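Local coordinates for sarcolemmal membrane-associated protein (Homo sapiens, PDB 6AR0) that acts as an adaptor in the STRIPAK phosphatase complex, which dephosphorylates STK3 and so inhibits Hippo signaling; this chain is its FHA domain, at residues Asp47-Trp59 and Tyr68-Ile80. Residues are numbered along the deposited sequence; the frame is centred on the assembly and turned at random.
Sequences DCKVLSRNHALVW and YLQDTKSSNGTFI
W59 pairs with Y68 in the ladder of an antiparallel beta hairpin of the FHA domain, and H55 meets S74 where that hairpin passes into the loops before strand 56-61 and after strand 66-71. The pairing rests on the axes of segments 56-59 and 68-71, which come within 4.6 Å at 167°, and on reciprocal backbone bonds between L57 and Q70 and between W59 and Y68. On the face bearing W59, CB of Y68 sits 3.6 Å from the centroid of the six-membered indole ring, over its face, while CB of Q70 lies at the ring's edge. At a classic beta bulge, where H55 and A56 both face I30, the H55 ring bridges the loops. With CG trans to the backbone N (chi1 -167°), its ND1 accepts from S52 N at 3.0 Å and its NE2 donates to G77 O at 2.8 Å, both partners near the ring plane; CB of S74 covers one face, 3.4 Å from the ring centroid. D71 forms the second shell: OD1 takes S74 N in an Asx motif, and OD2 accepts from OG of S74 and OG1 of T78. Farther out, ND2 of N76 donates to V50 O at 2.9 Å. Replacing H55 with alanine would probably leave S52 N and G77 O without their ring partners and S74 CB over a gap. S52 and N76 occupy loops that in FHA domains generally read phosphothreonine, so the buried H55-D71-S74-T78 core probably holds them in shape.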
# COMPACT_ATOMS: atom_id res chain seq x y z
N ASP A 47 -6.71 9.32 2.16
CA ASP A 47 -8.07 9.81 2.05
C ASP A 47 -8.61 9.23 0.75
O ASP A 47 -8.37 9.76 -0.34
CB ASP A 47 -8.05 11.33 2.05
CG ASP A 47 -9.42 11.93 1.93
OD1 ASP A 47 -10.41 11.17 1.93
OD2 ASP A 47 -9.48 13.18 1.86
N CYS A 48 -9.30 8.09 0.87
CA CYS A 48 -9.80 7.34 -0.29
C CYS A 48 -10.91 6.43 0.22
O CYS A 48 -10.68 5.62 1.11
CB CYS A 48 -8.66 6.50 -0.90
SG CYS A 48 -9.15 5.48 -2.30
N LYS A 49 -12.09 6.57 -0.39
CA LYS A 49 -13.29 5.95 0.15
C LYS A 49 -13.20 4.43 0.17
O LYS A 49 -13.80 3.78 1.04
CB LYS A 49 -14.49 6.39 -0.70
CG LYS A 49 -15.82 5.98 -0.12
CD LYS A 49 -16.98 6.46 -0.96
CE LYS A 49 -18.30 6.03 -0.35
NZ LYS A 49 -19.42 6.28 -1.27
N VAL A 50 -12.55 3.84 -0.83
CA VAL A 50 -12.62 2.40 -1.04
C VAL A 50 -11.66 1.62 -0.17
O VAL A 50 -11.70 0.38 -0.19
CB VAL A 50 -12.48 2.05 -2.54
CG1 VAL A 50 -13.51 2.80 -3.39
CG2 VAL A 50 -11.09 2.34 -3.04
N LEU A 51 -10.82 2.28 0.63
CA LEU A 51 -9.93 1.57 1.55
C LEU A 51 -10.63 1.25 2.85
O LEU A 51 -11.49 2.01 3.32
CB LEU A 51 -8.68 2.40 1.89
CG LEU A 51 -7.50 2.18 0.92
CD1 LEU A 51 -7.78 2.70 -0.49
CD2 LEU A 51 -6.24 2.82 1.46
N SER A 52 -10.25 0.13 3.45
CA SER A 52 -10.65 -0.19 4.81
C SER A 52 -9.77 0.55 5.81
O SER A 52 -8.67 1.01 5.49
CB SER A 52 -10.55 -1.71 5.03
OG SER A 52 -11.43 -2.40 4.17
N ARG A 53 -10.27 0.68 7.04
CA ARG A 53 -9.50 1.34 8.09
C ARG A 53 -8.20 0.59 8.35
O ARG A 53 -7.13 1.20 8.44
CB ARG A 53 -10.33 1.41 9.37
CG ARG A 53 -9.59 2.08 10.53
CD ARG A 53 -10.41 2.09 11.81
NE ARG A 53 -9.71 2.79 12.89
CZ ARG A 53 -10.11 3.92 13.47
NH1 ARG A 53 -11.25 4.51 13.13
NH2 ARG A 53 -9.37 4.46 14.43
N ASN A 54 -8.28 -0.73 8.46
CA ASN A 54 -7.12 -1.60 8.63
C ASN A 54 -7.02 -2.44 7.36
O ASN A 54 -7.50 -3.56 7.28
CB ASN A 54 -7.27 -2.47 9.86
CG ASN A 54 -7.58 -1.66 11.10
OD1 ASN A 54 -6.86 -0.73 11.44
ND2 ASN A 54 -8.68 -2.00 11.77
N HIS A 55 -6.41 -1.85 6.33
CA HIS A 55 -6.48 -2.42 4.99
C HIS A 55 -5.35 -3.41 4.73
O HIS A 55 -5.58 -4.53 4.26
CB HIS A 55 -6.45 -1.27 3.98
CG HIS A 55 -6.82 -1.69 2.60
ND1 HIS A 55 -8.04 -1.39 2.04
CD2 HIS A 55 -6.15 -2.44 1.70
CE1 HIS A 55 -8.09 -1.92 0.83
NE2 HIS A 55 -6.96 -2.56 0.60
N ALA A 56 -4.12 -3.01 5.03
CA ALA A 56 -2.95 -3.83 4.76
C ALA A 56 -1.85 -3.41 5.72
O ALA A 56 -2.00 -2.48 6.52
CB ALA A 56 -2.54 -3.74 3.29
N LEU A 57 -0.74 -4.14 5.65
CA LEU A 57 0.43 -3.91 6.48
C LEU A 57 1.66 -4.09 5.61
O LEU A 57 1.72 -5.03 4.82
CB LEU A 57 0.42 -4.96 7.60
CG LEU A 57 1.34 -4.76 8.80
CD1 LEU A 57 0.99 -3.50 9.57
CD2 LEU A 57 1.26 -5.98 9.70
N VAL A 58 2.62 -3.18 5.73
CA VAL A 58 3.87 -3.24 4.96
C VAL A 58 5.05 -3.19 5.93
O VAL A 58 5.03 -2.44 6.91
CB VAL A 58 3.93 -2.13 3.89
CG1 VAL A 58 3.90 -0.72 4.49
CG2 VAL A 58 5.14 -2.30 3.00
N TRP A 59 6.08 -3.99 5.65
CA TRP A 59 7.22 -4.01 6.56
C TRP A 59 8.48 -4.46 5.84
O TRP A 59 8.45 -5.01 4.74
CB TRP A 59 6.97 -4.89 7.78
CG TRP A 59 6.89 -6.39 7.55
CD1 TRP A 59 7.89 -7.30 7.71
CD2 TRP A 59 5.73 -7.14 7.19
NE1 TRP A 59 7.42 -8.56 7.47
CE2 TRP A 59 6.09 -8.49 7.15
CE3 TRP A 59 4.40 -6.79 6.91
CZ2 TRP A 59 5.18 -9.50 6.86
CZ3 TRP A 59 3.50 -7.79 6.61
CH2 TRP A 59 3.90 -9.13 6.59
N TYR A 68 7.70 -6.92 2.66
CA TYR A 68 6.46 -7.65 2.54
C TYR A 68 5.25 -6.73 2.63
O TYR A 68 5.27 -5.70 3.29
CB TYR A 68 6.30 -8.68 3.65
CG TYR A 68 7.30 -9.79 3.56
CD1 TYR A 68 7.05 -10.91 2.78
CD2 TYR A 68 8.51 -9.71 4.22
CE1 TYR A 68 7.95 -11.93 2.68
CE2 TYR A 68 9.43 -10.74 4.14
CZ TYR A 68 9.14 -11.85 3.35
OH TYR A 68 10.02 -12.89 3.24
N LEU A 69 4.18 -7.19 1.99
CA LEU A 69 2.86 -6.60 2.06
C LEU A 69 1.86 -7.69 2.42
O LEU A 69 1.93 -8.81 1.90
CB LEU A 69 2.51 -5.99 0.70
CG LEU A 69 1.17 -5.28 0.53
CD1 LEU A 69 1.07 -4.08 1.45
CD2 LEU A 69 0.99 -4.85 -0.92
N GLN A 70 0.93 -7.38 3.32
CA GLN A 70 -0.10 -8.33 3.73
C GLN A 70 -1.44 -7.63 3.77
O GLN A 70 -1.58 -6.56 4.38
CB GLN A 70 0.23 -8.88 5.12
CG GLN A 70 -0.75 -9.90 5.61
CD GLN A 70 -0.31 -10.50 6.91
OE1 GLN A 70 0.28 -9.82 7.75
NE2 GLN A 70 -0.58 -11.78 7.09
N ASP A 71 -2.45 -8.25 3.16
CA ASP A 71 -3.81 -7.75 3.26
C ASP A 71 -4.40 -8.19 4.60
O ASP A 71 -4.35 -9.38 4.93
CB ASP A 71 -4.66 -8.29 2.10
CG ASP A 71 -6.05 -7.73 2.09
OD1 ASP A 71 -6.79 -7.96 3.08
OD2 ASP A 71 -6.38 -7.02 1.11
N THR A 72 -4.91 -7.24 5.37
CA THR A 72 -5.47 -7.53 6.70
C THR A 72 -7.00 -7.48 6.68
O THR A 72 -7.64 -6.72 7.40
CB THR A 72 -4.88 -6.57 7.73
OG1 THR A 72 -5.19 -5.22 7.38
CG2 THR A 72 -3.39 -6.72 7.83
N LYS A 73 -7.59 -8.34 5.85
CA LYS A 73 -9.05 -8.45 5.74
C LYS A 73 -9.68 -7.19 5.14
O LYS A 73 -10.73 -6.74 5.60
CB LYS A 73 -9.70 -8.81 7.08
CG LYS A 73 -9.09 -10.01 7.76
CD LYS A 73 -9.88 -10.45 8.97
CE LYS A 73 -9.22 -11.64 9.66
NZ LYS A 73 -7.94 -11.27 10.34
N SER A 74 -9.05 -6.63 4.11
CA SER A 74 -9.65 -5.48 3.45
C SER A 74 -10.95 -5.89 2.78
O SER A 74 -11.10 -7.02 2.31
CB SER A 74 -8.71 -4.88 2.40
OG SER A 74 -8.69 -5.67 1.22
N SER A 75 -11.89 -4.95 2.71
CA SER A 75 -13.13 -5.21 2.01
C SER A 75 -12.92 -5.32 0.51
O SER A 75 -13.52 -6.20 -0.13
CB SER A 75 -14.15 -4.12 2.31
OG SER A 75 -14.41 -4.03 3.70
N ASN A 76 -12.09 -4.45 -0.07
CA ASN A 76 -12.06 -4.27 -1.52
C ASN A 76 -10.78 -4.72 -2.20
O ASN A 76 -10.68 -4.60 -3.43
CB ASN A 76 -12.39 -2.82 -1.90
CG ASN A 76 -13.81 -2.46 -1.55
OD1 ASN A 76 -14.73 -3.25 -1.73
ND2 ASN A 76 -13.99 -1.26 -1.03
N GLY A 77 -9.79 -5.19 -1.45
CA GLY A 77 -8.67 -5.87 -2.08
C GLY A 77 -7.36 -5.11 -1.99
O GLY A 77 -7.32 -3.88 -1.87
N THR A 78 -6.27 -5.88 -2.04
CA THR A 78 -4.92 -5.38 -2.18
C THR A 78 -4.27 -6.16 -3.30
O THR A 78 -4.50 -7.37 -3.42
CB THR A 78 -4.13 -5.62 -0.87
OG1 THR A 78 -4.79 -4.95 0.21
CG2 THR A 78 -2.71 -5.11 -0.95
N PHE A 79 -3.46 -5.48 -4.13
CA PHE A 79 -2.91 -6.10 -5.33
C PHE A 79 -1.42 -5.77 -5.46
O PHE A 79 -1.02 -4.63 -5.19
CB PHE A 79 -3.64 -5.63 -6.61
CG PHE A 79 -5.14 -5.76 -6.55
CD1 PHE A 79 -5.79 -6.78 -7.22
CD2 PHE A 79 -5.90 -4.85 -5.82
CE1 PHE A 79 -7.17 -6.89 -7.15
CE2 PHE A 79 -7.27 -4.97 -5.74
CZ PHE A 79 -7.90 -5.99 -6.41
N ILE A 80 -0.63 -6.76 -5.87
CA ILE A 80 0.75 -6.57 -6.30
C ILE A 80 0.80 -6.88 -7.79
O ILE A 80 0.50 -8.01 -8.19
CB ILE A 80 1.73 -7.48 -5.54
CG1 ILE A 80 1.71 -7.19 -4.03
CG2 ILE A 80 3.15 -7.34 -6.10
CD1 ILE A 80 2.41 -8.27 -3.20
O HOH W 1 -11.32 -2.04 1.28
O HOH W 2 -13.73 -2.06 5.66
O HOH W 3 -10.02 -4.72 7.58
O HOH W 4 -4.02 -3.01 8.51